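Local coordinates for protein gluconokinase (PDB 3T61) that probably transfers a phosphate group from ATP to D-gluconate, giving 6-phospho-D-gluconate and ADP for sugar-acid metabolism, at residues Arg59-Ser62 against Pro66-Asp69; Cys93-Leu96 against Tyr100-Lys103; Arg127-His130 against His134-Pro137; Gly119-Leu124 against Ser139-Gln144; Val34-Ala39 against Tyr44-Gly49. All blocks are in the same frame, centred on the assembly; numbering follows the deposited sequence.

Contact 1: Arg59-Ser62 against Pro66-Asp69; sequences RKMS and PLTD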
# COMPACT_ATOMS: atom_id res chain seq x y z
N ARG A 59 -1.99 -0.40 -5.13
CA ARG A 59 -2.74 -1.48 -5.74
C ARG A 59 -1.77 -2.62 -6.09
O ARG A 59 -2.04 -3.79 -5.80
CB ARG A 59 -3.45 -0.98 -7.00
CG ARG A 59 -4.47 -1.95 -7.60
CD ARG A 59 -4.78 -1.55 -9.04
NE ARG A 59 -5.05 -0.12 -9.12
CZ ARG A 59 -4.55 0.70 -10.04
NH1 ARG A 59 -3.73 0.23 -10.97
NH2 ARG A 59 -4.85 1.99 -10.02
N LYS A 60 -0.65 -2.29 -6.72
CA LYS A 60 0.33 -3.31 -7.07
C LYS A 60 0.87 -4.03 -5.84
O LYS A 60 0.99 -5.25 -5.83
CB LYS A 60 1.51 -2.71 -7.84
CG LYS A 60 1.23 -2.39 -9.29
CD LYS A 60 2.54 -2.13 -10.00
CE LYS A 60 2.35 -1.89 -11.49
NZ LYS A 60 3.66 -1.77 -12.18
N MSE A 61 1.19 -3.27 -4.80
CA MSE A 61 1.71 -3.86 -3.57
C MSE A 61 0.64 -4.75 -2.94
O MSE A 61 0.94 -5.82 -2.41
CB MSE A 61 2.12 -2.75 -2.60
CG MSE A 61 3.11 -1.74 -3.19
SE MSE A 61 3.53 -0.29 -1.96
CE MSE A 61 5.25 -0.97 -1.26
N SER A 62 -0.60 -4.31 -3.04
CA SER A 62 -1.73 -5.07 -2.51
C SER A 62 -1.79 -6.44 -3.17
O SER A 62 -2.11 -7.44 -2.53
CB SER A 62 -3.03 -4.32 -2.79
OG SER A 62 -4.12 -4.95 -2.16
N PRO A 66 5.67 -6.64 -7.89
CA PRO A 66 6.77 -5.68 -7.72
C PRO A 66 6.57 -4.36 -8.47
O PRO A 66 5.95 -4.32 -9.53
CB PRO A 66 7.98 -6.45 -8.24
CG PRO A 66 7.37 -7.30 -9.33
CD PRO A 66 6.13 -7.82 -8.64
N LEU A 67 7.11 -3.28 -7.90
CA LEU A 67 7.03 -1.95 -8.51
C LEU A 67 8.20 -1.74 -9.47
O LEU A 67 9.27 -2.33 -9.29
CB LEU A 67 7.07 -0.87 -7.44
CG LEU A 67 5.92 -0.84 -6.43
CD1 LEU A 67 6.14 0.29 -5.45
CD2 LEU A 67 4.60 -0.66 -7.18
N THR A 68 8.00 -0.91 -10.49
CA THR A 68 9.05 -0.60 -11.47
C THR A 68 9.70 0.72 -11.09
O THR A 68 9.26 1.38 -10.15
CB THR A 68 8.46 -0.41 -12.87
OG1 THR A 68 7.60 0.74 -12.86
CG2 THR A 68 7.64 -1.63 -13.29
N ASP A 69 10.75 1.11 -11.81
CA ASP A 69 11.41 2.39 -11.56
C ASP A 69 10.41 3.52 -11.77
O ASP A 69 10.33 4.45 -10.96
CB ASP A 69 12.59 2.61 -12.52
CG ASP A 69 13.83 1.89 -12.09
OD1 ASP A 69 14.30 2.12 -10.96
OD2 ASP A 69 14.34 1.08 -12.90
O HOH W 1 5.39 -4.31 -12.18

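Contact 2: Cys93-Leu96 against Tyr100-Lys103; sequences CSAL and YRDK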
# COMPACT_ATOMS: atom_id res chain seq x y z
N CYS A 93 12.12 4.68 4.17
CA CYS A 93 12.05 4.55 2.73
C CYS A 93 13.08 3.52 2.29
O CYS A 93 14.27 3.70 2.51
CB CYS A 93 12.34 5.91 2.08
SG CYS A 93 12.45 5.85 0.30
N SER A 94 12.62 2.44 1.66
CA SER A 94 13.50 1.37 1.20
C SER A 94 14.74 1.87 0.46
O SER A 94 15.83 1.33 0.66
CB SER A 94 12.71 0.38 0.34
OG SER A 94 11.93 1.05 -0.63
N ALA A 95 14.56 2.88 -0.40
CA ALA A 95 15.67 3.50 -1.14
C ALA A 95 16.68 2.49 -1.69
O ALA A 95 17.90 2.67 -1.55
CB ALA A 95 16.38 4.50 -0.24
N LEU A 96 16.16 1.46 -2.34
CA LEU A 96 16.97 0.38 -2.87
C LEU A 96 18.09 0.68 -3.85
O LEU A 96 19.19 0.14 -3.72
CB LEU A 96 16.04 -0.70 -3.44
CG LEU A 96 15.03 -1.28 -2.44
CD1 LEU A 96 14.38 -2.49 -3.06
CD2 LEU A 96 15.73 -1.68 -1.13
N TYR A 100 17.96 6.33 -6.62
CA TYR A 100 17.03 6.88 -5.64
C TYR A 100 17.71 7.67 -4.54
O TYR A 100 17.29 8.78 -4.23
CB TYR A 100 16.18 5.76 -5.02
CG TYR A 100 15.57 4.78 -6.00
CD1 TYR A 100 15.50 5.05 -7.37
CD2 TYR A 100 15.01 3.58 -5.54
CE1 TYR A 100 14.89 4.14 -8.25
CE2 TYR A 100 14.40 2.68 -6.41
CZ TYR A 100 14.34 2.97 -7.75
OH TYR A 100 13.72 2.08 -8.60
N ARG A 101 18.77 7.12 -3.96
CA ARG A 101 19.47 7.80 -2.87
C ARG A 101 20.17 9.09 -3.32
O ARG A 101 20.13 10.10 -2.62
CB ARG A 101 20.48 6.85 -2.20
CG ARG A 101 19.84 5.57 -1.64
CD ARG A 101 20.83 4.72 -0.84
NE ARG A 101 21.86 4.07 -1.65
CZ ARG A 101 21.72 2.92 -2.29
NH1 ARG A 101 20.57 2.25 -2.24
NH2 ARG A 101 22.75 2.41 -2.96
N ASP A 102 20.81 9.07 -4.48
CA ASP A 102 21.48 10.27 -4.98
C ASP A 102 20.47 11.41 -5.18
O ASP A 102 20.76 12.56 -4.88
CB ASP A 102 22.24 10.00 -6.29
CG ASP A 102 23.46 9.13 -6.08
OD1 ASP A 102 24.00 9.15 -4.95
OD2 ASP A 102 23.89 8.44 -7.03
N LYS A 103 19.28 11.07 -5.67
CA LYS A 103 18.23 12.08 -5.87
C LYS A 103 17.79 12.64 -4.54
O LYS A 103 17.72 13.86 -4.36
CB LYS A 103 17.02 11.49 -6.59
CG LYS A 103 16.88 11.97 -8.02
CD LYS A 103 16.77 13.49 -8.09
CE LYS A 103 16.79 13.95 -9.53
NZ LYS A 103 16.73 15.43 -9.68

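Contact 3: Arg127-His130 against His134-Pro137; sequences RMHH and HFMP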
# COMPACT_ATOMS: atom_id res chain seq x y z
N ARG A 127 12.64 -13.18 10.85
CA ARG A 127 12.23 -12.08 11.72
C ARG A 127 10.78 -11.66 11.50
O ARG A 127 10.06 -11.34 12.45
CB ARG A 127 13.16 -10.87 11.52
CG ARG A 127 14.61 -11.13 11.90
CD ARG A 127 15.46 -9.85 11.81
NE ARG A 127 15.31 -8.96 12.95
CZ ARG A 127 14.80 -7.73 12.89
NH1 ARG A 127 14.38 -7.22 11.74
NH2 ARG A 127 14.72 -6.99 14.00
N MSE A 128 10.35 -11.67 10.24
CA MSE A 128 8.98 -11.29 9.92
C MSE A 128 7.97 -12.29 10.47
O MSE A 128 6.93 -11.91 11.02
CB MSE A 128 8.83 -11.15 8.41
CG MSE A 128 9.21 -9.77 7.91
SE MSE A 128 7.79 -8.48 8.38
CE MSE A 128 8.67 -7.37 9.75
N HIS A 129 8.29 -13.57 10.34
CA HIS A 129 7.42 -14.62 10.84
C HIS A 129 7.39 -14.58 12.36
O HIS A 129 6.34 -14.73 12.98
CB HIS A 129 7.91 -15.98 10.37
CG HIS A 129 7.07 -17.12 10.85
ND1 HIS A 129 7.40 -17.88 11.95
CD2 HIS A 129 5.89 -17.61 10.39
CE1 HIS A 129 6.46 -18.79 12.15
NE2 HIS A 129 5.54 -18.65 11.22
N HIS A 130 8.57 -14.36 12.94
CA HIS A 130 8.71 -14.29 14.39
C HIS A 130 8.02 -13.05 14.94
O HIS A 130 7.75 -12.97 16.14
CB HIS A 130 10.20 -14.27 14.75
CG HIS A 130 10.47 -14.34 16.21
ND1 HIS A 130 10.73 -13.22 16.98
CD2 HIS A 130 10.54 -15.40 17.06
CE1 HIS A 130 10.95 -13.59 18.23
NE2 HIS A 130 10.84 -14.90 18.30
N HIS A 134 3.38 -14.60 10.23
CA HIS A 134 3.28 -14.85 8.80
C HIS A 134 4.64 -14.78 8.12
O HIS A 134 5.55 -14.07 8.56
CB HIS A 134 2.37 -13.81 8.14
CG HIS A 134 0.96 -13.85 8.62
ND1 HIS A 134 0.04 -14.76 8.15
CD2 HIS A 134 0.32 -13.11 9.56
CE1 HIS A 134 -1.11 -14.58 8.78
NE2 HIS A 134 -0.96 -13.59 9.64
N PHE A 135 4.76 -15.53 7.03
CA PHE A 135 5.98 -15.53 6.24
C PHE A 135 5.75 -14.61 5.05
O PHE A 135 4.69 -14.66 4.43
CB PHE A 135 6.28 -16.93 5.71
CG PHE A 135 6.85 -17.86 6.73
CD1 PHE A 135 8.13 -17.67 7.23
CD2 PHE A 135 6.10 -18.95 7.19
CE1 PHE A 135 8.67 -18.56 8.17
CE2 PHE A 135 6.63 -19.84 8.12
CZ PHE A 135 7.92 -19.64 8.62
N MSE A 136 6.71 -13.74 4.76
CA MSE A 136 6.59 -12.86 3.61
C MSE A 136 6.74 -13.78 2.40
O MSE A 136 7.53 -14.74 2.44
CB MSE A 136 7.74 -11.84 3.57
CG MSE A 136 7.46 -10.47 4.19
SE MSE A 136 8.97 -9.31 3.91
CE MSE A 136 8.90 -9.17 1.95
N PRO A 137 5.99 -13.53 1.32
CA PRO A 137 6.14 -14.40 0.15
C PRO A 137 7.61 -14.37 -0.33
O PRO A 137 8.18 -13.30 -0.51
CB PRO A 137 5.18 -13.78 -0.86
CG PRO A 137 4.09 -13.20 0.02
CD PRO A 137 4.90 -12.56 1.13

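Contact 4: Gly119-Leu124 against Ser139-Gln144; sequences GSESVL and SLLQTQ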
# COMPACT_ATOMS: atom_id res chain seq x y z
N GLY A 119 20.18 -7.75 6.36
CA GLY A 119 20.30 -9.11 6.83
C GLY A 119 20.12 -10.00 5.62
O GLY A 119 19.71 -9.52 4.56
N SER A 120 20.42 -11.28 5.77
CA SER A 120 20.28 -12.23 4.67
C SER A 120 18.81 -12.57 4.52
O SER A 120 18.01 -12.32 5.42
CB SER A 120 21.06 -13.51 4.97
OG SER A 120 20.51 -14.15 6.12
N GLU A 121 18.46 -13.16 3.39
CA GLU A 121 17.08 -13.55 3.14
C GLU A 121 16.53 -14.38 4.29
O GLU A 121 15.40 -14.16 4.74
CB GLU A 121 16.97 -14.36 1.85
CG GLU A 121 15.53 -14.74 1.52
CD GLU A 121 15.39 -15.58 0.27
OE1 GLU A 121 15.86 -15.16 -0.81
OE2 GLU A 121 14.79 -16.67 0.37
N SER A 122 17.32 -15.34 4.75
CA SER A 122 16.90 -16.22 5.84
C SER A 122 16.55 -15.47 7.11
O SER A 122 15.50 -15.70 7.71
CB SER A 122 17.99 -17.25 6.14
OG SER A 122 18.42 -17.90 4.95
N VAL A 123 17.44 -14.59 7.55
CA VAL A 123 17.21 -13.84 8.77
C VAL A 123 16.02 -12.91 8.61
O VAL A 123 15.18 -12.80 9.50
CB VAL A 123 18.45 -13.02 9.17
CG1 VAL A 123 18.12 -12.09 10.33
CG2 VAL A 123 19.58 -13.95 9.57
N LEU A 124 15.95 -12.23 7.46
CA LEU A 124 14.84 -11.33 7.19
C LEU A 124 13.52 -12.09 7.24
O LEU A 124 12.59 -11.67 7.93
CB LEU A 124 15.02 -10.67 5.81
CG LEU A 124 16.13 -9.62 5.74
CD1 LEU A 124 16.50 -9.35 4.30
CD2 LEU A 124 15.67 -8.35 6.45
N SER A 139 8.97 -14.84 -3.14
CA SER A 139 9.19 -14.07 -4.35
C SER A 139 9.39 -12.59 -4.04
O SER A 139 10.30 -11.96 -4.58
CB SER A 139 8.01 -14.27 -5.32
OG SER A 139 6.76 -13.99 -4.71
N LEU A 140 8.57 -12.03 -3.16
CA LEU A 140 8.69 -10.62 -2.79
C LEU A 140 10.05 -10.29 -2.20
O LEU A 140 10.73 -9.37 -2.66
CB LEU A 140 7.61 -10.23 -1.78
CG LEU A 140 6.17 -10.12 -2.28
CD1 LEU A 140 5.25 -9.76 -1.11
CD2 LEU A 140 6.08 -9.07 -3.38
N LEU A 141 10.45 -11.05 -1.19
CA LEU A 141 11.74 -10.84 -0.53
C LEU A 141 12.93 -10.98 -1.47
O LEU A 141 13.84 -10.15 -1.46
CB LEU A 141 11.89 -11.79 0.66
CG LEU A 141 13.16 -11.62 1.51
CD1 LEU A 141 13.30 -10.16 1.97
CD2 LEU A 141 13.09 -12.57 2.70
N GLN A 142 12.94 -12.02 -2.30
CA GLN A 142 14.06 -12.21 -3.22
C GLN A 142 14.18 -11.07 -4.22
O GLN A 142 15.28 -10.60 -4.50
CB GLN A 142 13.91 -13.56 -3.93
CG GLN A 142 13.79 -14.70 -2.92
CD GLN A 142 13.87 -16.08 -3.54
OE1 GLN A 142 13.13 -16.41 -4.46
NE2 GLN A 142 14.78 -16.90 -3.02
N THR A 143 13.05 -10.61 -4.73
CA THR A 143 13.06 -9.50 -5.68
C THR A 143 13.59 -8.23 -5.01
O THR A 143 14.32 -7.46 -5.64
CB THR A 143 11.64 -9.28 -6.24
OG1 THR A 143 11.29 -10.40 -7.05
CG2 THR A 143 11.59 -8.02 -7.07
N GLN A 144 13.23 -8.01 -3.75
CA GLN A 144 13.71 -6.85 -3.00
C GLN A 144 15.24 -6.94 -2.93
O GLN A 144 15.96 -5.98 -3.25
CB GLN A 144 13.19 -6.87 -1.56
CG GLN A 144 11.72 -6.53 -1.37
CD GLN A 144 11.43 -5.05 -1.53
OE1 GLN A 144 10.99 -4.61 -2.58
NE2 GLN A 144 11.69 -4.28 -0.49

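Contact 5: Val34-Ala39 against Tyr44-Gly49; sequences VGEAIA and YPFIEG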
# COMPACT_ATOMS: atom_id res chain seq x y z
N VAL A 34 12.52 1.02 13.66
CA VAL A 34 13.78 1.70 13.91
C VAL A 34 13.64 3.19 13.68
O VAL A 34 14.13 4.01 14.47
CB VAL A 34 14.89 1.16 12.98
CG1 VAL A 34 16.17 1.93 13.21
CG2 VAL A 34 15.10 -0.34 13.23
N GLY A 35 12.96 3.54 12.58
CA GLY A 35 12.74 4.94 12.25
C GLY A 35 12.01 5.69 13.35
O GLY A 35 12.36 6.83 13.68
N GLU A 36 11.00 5.05 13.93
CA GLU A 36 10.25 5.70 14.99
C GLU A 36 11.10 5.89 16.24
O GLU A 36 11.07 6.95 16.85
CB GLU A 36 8.97 4.91 15.28
CG GLU A 36 8.06 4.86 14.06
CD GLU A 36 6.83 4.00 14.24
OE1 GLU A 36 6.97 2.82 14.62
OE2 GLU A 36 5.71 4.51 13.99
N ALA A 37 11.86 4.87 16.60
CA ALA A 37 12.72 4.96 17.78
C ALA A 37 13.77 6.06 17.59
O ALA A 37 13.97 6.88 18.48
CB ALA A 37 13.40 3.60 18.06
N ILE A 38 14.43 6.09 16.43
CA ILE A 38 15.43 7.11 16.12
C ILE A 38 14.78 8.51 16.26
O ILE A 38 15.33 9.39 16.92
CB ILE A 38 15.95 7.01 14.66
CG1 ILE A 38 16.69 5.69 14.43
CG2 ILE A 38 16.85 8.21 14.34
CD1 ILE A 38 18.10 5.65 14.97
N ALA A 39 13.64 8.68 15.61
CA ALA A 39 12.91 9.95 15.63
C ALA A 39 12.59 10.40 17.05
O ALA A 39 12.79 11.56 17.41
CB ALA A 39 11.63 9.83 14.83
N TYR A 44 12.71 14.42 16.63
CA TYR A 44 12.30 14.76 15.27
C TYR A 44 11.02 14.00 14.98
O TYR A 44 10.73 12.98 15.60
CB TYR A 44 13.33 14.30 14.23
CG TYR A 44 14.74 14.83 14.37
CD1 TYR A 44 15.02 15.97 15.14
CD2 TYR A 44 15.79 14.21 13.71
CE1 TYR A 44 16.32 16.46 15.23
CE2 TYR A 44 17.08 14.69 13.79
CZ TYR A 44 17.35 15.81 14.55
OH TYR A 44 18.64 16.27 14.61
N PRO A 45 10.22 14.51 14.04
CA PRO A 45 8.99 13.78 13.74
C PRO A 45 9.33 12.63 12.79
O PRO A 45 10.31 12.70 12.03
CB PRO A 45 8.11 14.84 13.09
CG PRO A 45 9.11 15.69 12.38
CD PRO A 45 10.23 15.82 13.38
N PHE A 46 8.55 11.56 12.85
CA PHE A 46 8.78 10.42 11.98
C PHE A 46 7.72 10.38 10.90
O PHE A 46 6.53 10.57 11.18
CB PHE A 46 8.73 9.11 12.77
CG PHE A 46 8.74 7.88 11.91
CD1 PHE A 46 9.89 7.51 11.22
CD2 PHE A 46 7.59 7.12 11.75
CE1 PHE A 46 9.90 6.39 10.40
CE2 PHE A 46 7.59 5.99 10.92
CZ PHE A 46 8.74 5.62 10.24
N ILE A 47 8.14 10.13 9.67
CA ILE A 47 7.21 10.01 8.57
C ILE A 47 7.37 8.62 7.97
O ILE A 47 8.48 8.21 7.64
CB ILE A 47 7.47 11.06 7.46
CG1 ILE A 47 7.14 12.47 7.98
CG2 ILE A 47 6.63 10.72 6.22
CD1 ILE A 47 7.58 13.59 7.06
N GLU A 48 6.26 7.89 7.85
CA GLU A 48 6.34 6.58 7.24
C GLU A 48 6.28 6.74 5.73
O GLU A 48 5.27 7.19 5.19
CB GLU A 48 5.20 5.68 7.71
CG GLU A 48 5.33 4.27 7.15
CD GLU A 48 4.72 3.22 8.06
OE1 GLU A 48 5.04 3.23 9.27
OE2 GLU A 48 3.93 2.40 7.56
N GLY A 49 7.37 6.37 5.06
CA GLY A 49 7.43 6.48 3.61
C GLY A 49 6.28 5.83 2.85
O GLY A 49 5.79 6.40 1.88
O HOH W 2 3.88 4.74 11.47

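Contact 1: Arg59-Ser62 against Pro66-Asp69
The loop corner joining helix 55-63 to helix 69-83 is held by Lys60 and Met61 of the first helix against Pro66, Leu67 and Thr68 of the linking loop. No direct hydrogen bond joins the two segments, and Lys60 carries most of the contact. Its CG lies beside the backbone N, opposite the carbonyl carbon (chi1 -77°), and from there the chain runs extended across the loop. The hydrocarbon part is touched twice by one methyl, Leu67 CD2, which lies 3.8 Å from Lys60 CB and equally 3.8 Å from Lys60 CD. On its other branch, Leu67 CD1 lies 4.3 Å from CG of Met61, which is a selenomethionine. Farther out, the lysine chain passes Thr68 at about a right angle, with Lys60 NZ 4.1 Å from Thr68 CG2. A water completes the junction, accepting from Lys60 NZ at 3.1 Å and donating to Pro66 O at 2.7 Å.

The strongest partner of the ammonium is Asp71, which forms a salt bridge with it and also accepts from the backbone N of Thr68. Thr68 is the N-cap of helix 69-83, so one carboxylate ties the lysine of one helix to the start of the next. Met61 also packs against Ser62 of the second subunit, which places this surface corner beside the dimer partner.

The chemistry is that of an amphipathic lysine: an apolar stem packs on one leucine methyl, while the charged end is shared between a carboxylate and a water and probably offsets the negative charge gathered at the helix start.

Contact 2: Cys93-Leu96 against Tyr100-Lys103
Arg101, Ala95 and Tyr100 bury the most surface where the loop 93-96 meets the helix segment 100-103. Arg101 bends back over the loop: its chain turns at chi3 (-70°), bringing the guanidinium edge up to two successive carbonyls. Arg101 NH1 donates to Ala95 O at 2.8 Å, nearly in the plane of the guanidinium and also in the carbonyl plane, with an N-H...O angle of 145°. Arg101 NH1 also makes a weak bond to Leu96 O at 2.9 Å, so this single nitrogen spans both oxygens. The stem takes part too, since Arg101 CG lies 3.9 Å from Ala95 CB and 3.5 Å from Ala95 O.

Ala95 has positive phi, a left-handed backbone conformation that accompanies the tight turn of the loop here. Tyr100 approaches from another side, its CD2 4.0 Å from Leu96 N and 4.3 Å from Ala95 C, obliquely to the peptide. Its hydroxyl is bonded to Arg72 and probably to Asp69, and its ring meets Trp73 edge-to-face, so its far end belongs to helix 69-83. Arg101 NH2 forms a salt bridge with Glu154, which probably helps fix the guanidinium's rotation.

A leucine in place of Arg101 would probably leave the carbonyls of Ala95 and Leu96 without this shared donor and Glu154 without its charge partner.

All four touching residues are buried. The arrangement is a strand-loop-helix junction of a parallel alpha/beta fold: the chain leaves strand 90-92, turns, and enters helix 98-106, whose first turns fold back onto the loop, within a sheet of the 2-3-1-4-5 order found in P-loop kinases.

Contact 3: Arg127-His130 against His134-Pro137
His129 and Phe135 stack their rings across the helix-loop-helix corner between helix 121-132 and helix 138-147, a region that probably corresponds to the lid of P-loop kinases. The stack is offset: centroids are 3.8 Å apart and planes only 12° from parallel. His129 CD2 sits over the centre of the phenyl face, 3.3 Å from Phe135 CE2, whereas Phe135 CZ falls toward the rim of the imidazole. This follows from chi1 of His129 (180°), which sets CG opposite the backbone N and swings the ring toward the loop.

Beside the rings the main chains draw close. His134 O meets His129 CA at 3.0 Å in a CA-H...O contact, an approach without a conventional hydrogen bond. An apolar pair lies deeper, where the selenomethionines Met128 and Met136 cross.

With an alanine at His129, one face of the Phe135 ring is likely to lose its cover, and that ring would be freer to turn.

The next shell fixes the backbone: the Thr132 hydroxyl is hydrogen-bonded to both Met128 O and His134 N, holding the end of the helix and the start of the loop together. Glu63 of the second subunit packs on Met128 and Met136, and a bound phosphate lies about 4 Å from the Met128 side chain. Between the two selenomethionines the closest approach is Met128 CG to Met136 SE, 4.0 Å.

Contact 4: Gly119-Leu124 against Ser139-Gln144
The carboxylate of Glu121 and the side-chain amide of Gln142 meet with their planes steeply inclined, 73° apart. Gln142 NE2 donates to Glu121 OE1 at 3.0 Å with an N-H...O angle of 150°. The acceptor lies in the plane of the amide, and OE1 accepts the bond with its syn lone pair, the side facing the other oxygen. The fit is tight, because Glu121 OE1 also lies 3.0 Å from Gln142 CG. Glu121 reaches this far because its CG is opposite the backbone N (chi1 -178°) and the rest of the chain stays extended.

Beside this polar bridge lies an apolar layer. Leu141 points at the first helix and brings CD2 against the stem of Glu121, 3.5 Å from its CG and likewise 3.5 Å from Glu121 O. The other methyl, Leu141 CD1, touches Leu124 CD1 at 4.0 Å. Each helix also has its own polar bonds: Ser120, the N-cap of helix 121-132, accepts from Val123 N through OG in a weak 3.4 Å capping bond, while Thr143 OG1 donates to Ser139 O at 3.1 Å. That oxygen also takes Thr143 N, which arrives from the opposite face of its plane.

Here the first turn of helix 121-132, which follows strand 113-118, rests against helix 138-147. Leu145 of that second helix extends the packing by touching both Glu121 and Leu124, and Leu124 continues inward to Val26, within the probable P-loop. Elsewhere helix 138-147 borders the second subunit, where Leu140 meets Gly64 of that chain.

Contact 5: Val34-Ala39 against Tyr44-Gly49
Glu36 and Gly35 of helix 31-42 lie against the ring of Phe46 in strand 46-48. The methylene CG of Glu36 sits over one face, 3.6 Å from the centroid of the Phe46 ring and displaced toward the CD2-CE2 side, a CH-pi contact. The carboxylate beyond it is turned 57° from the ring plane. On the opposite face lies Glu48 N, from the same strand. Phe46 reaches the helix because its CG is set opposite the backbone N (chi1 171°), and Phe46 CD1 then comes within 3.5 Å of Gly35 C. Any beta carbon at Gly35 would collide with this ring. At the other end Ala39 CB packs on Phe46 CB at 3.6 Å, and Tyr44 N donates to Ala39 O at 3.0 Å, a bond with the six-to-one spacing consistent with a Schellman motif.

Helix and strand run nearly antiparallel, 164° between their directions, with short-segment axes 8.3 Å apart. This is the helix-to-strand half of a beta-alpha-beta crossover that starts at strand 21-24 and the probable P-loop, and it brings the chain to an edge strand of the sheet within this chain.

A water at the ring edge donates to Glu36 OE2 and to Glu48 OE1, whose carboxylates probably repel one another mildly. Glu48 is also paired with Arg59 of the second subunit, so the apolar ring contact ends in a water-bridged acidic pair whose charge is likely to be partly balanced across the dimer.

Along the chain the order is contact 5, contact 1, contact 2, then contact 4 enclosing contact 3. Contacts 3 and 4 share helix 121-132, have centres about 10 Å apart and touch through Met136 and Leu141. Contacts 1 and 2 touch where Asp69 meets the Tyr100 hydroxyl, while contact 4 meets contact 1 through Pro66 and Thr143 and contact 2 through Leu96. Within one chain contact 5 touches none of the others, but its Glu48 pairs with Arg59 of contact 1 in the second subunit. Contacts 2 and 5 sit at the sheet; contacts 1 and 3 close helix-loop corners and contact 4 packs two helices together. All but contact 2 border the second subunit, placing these helical elements at the dimer interface.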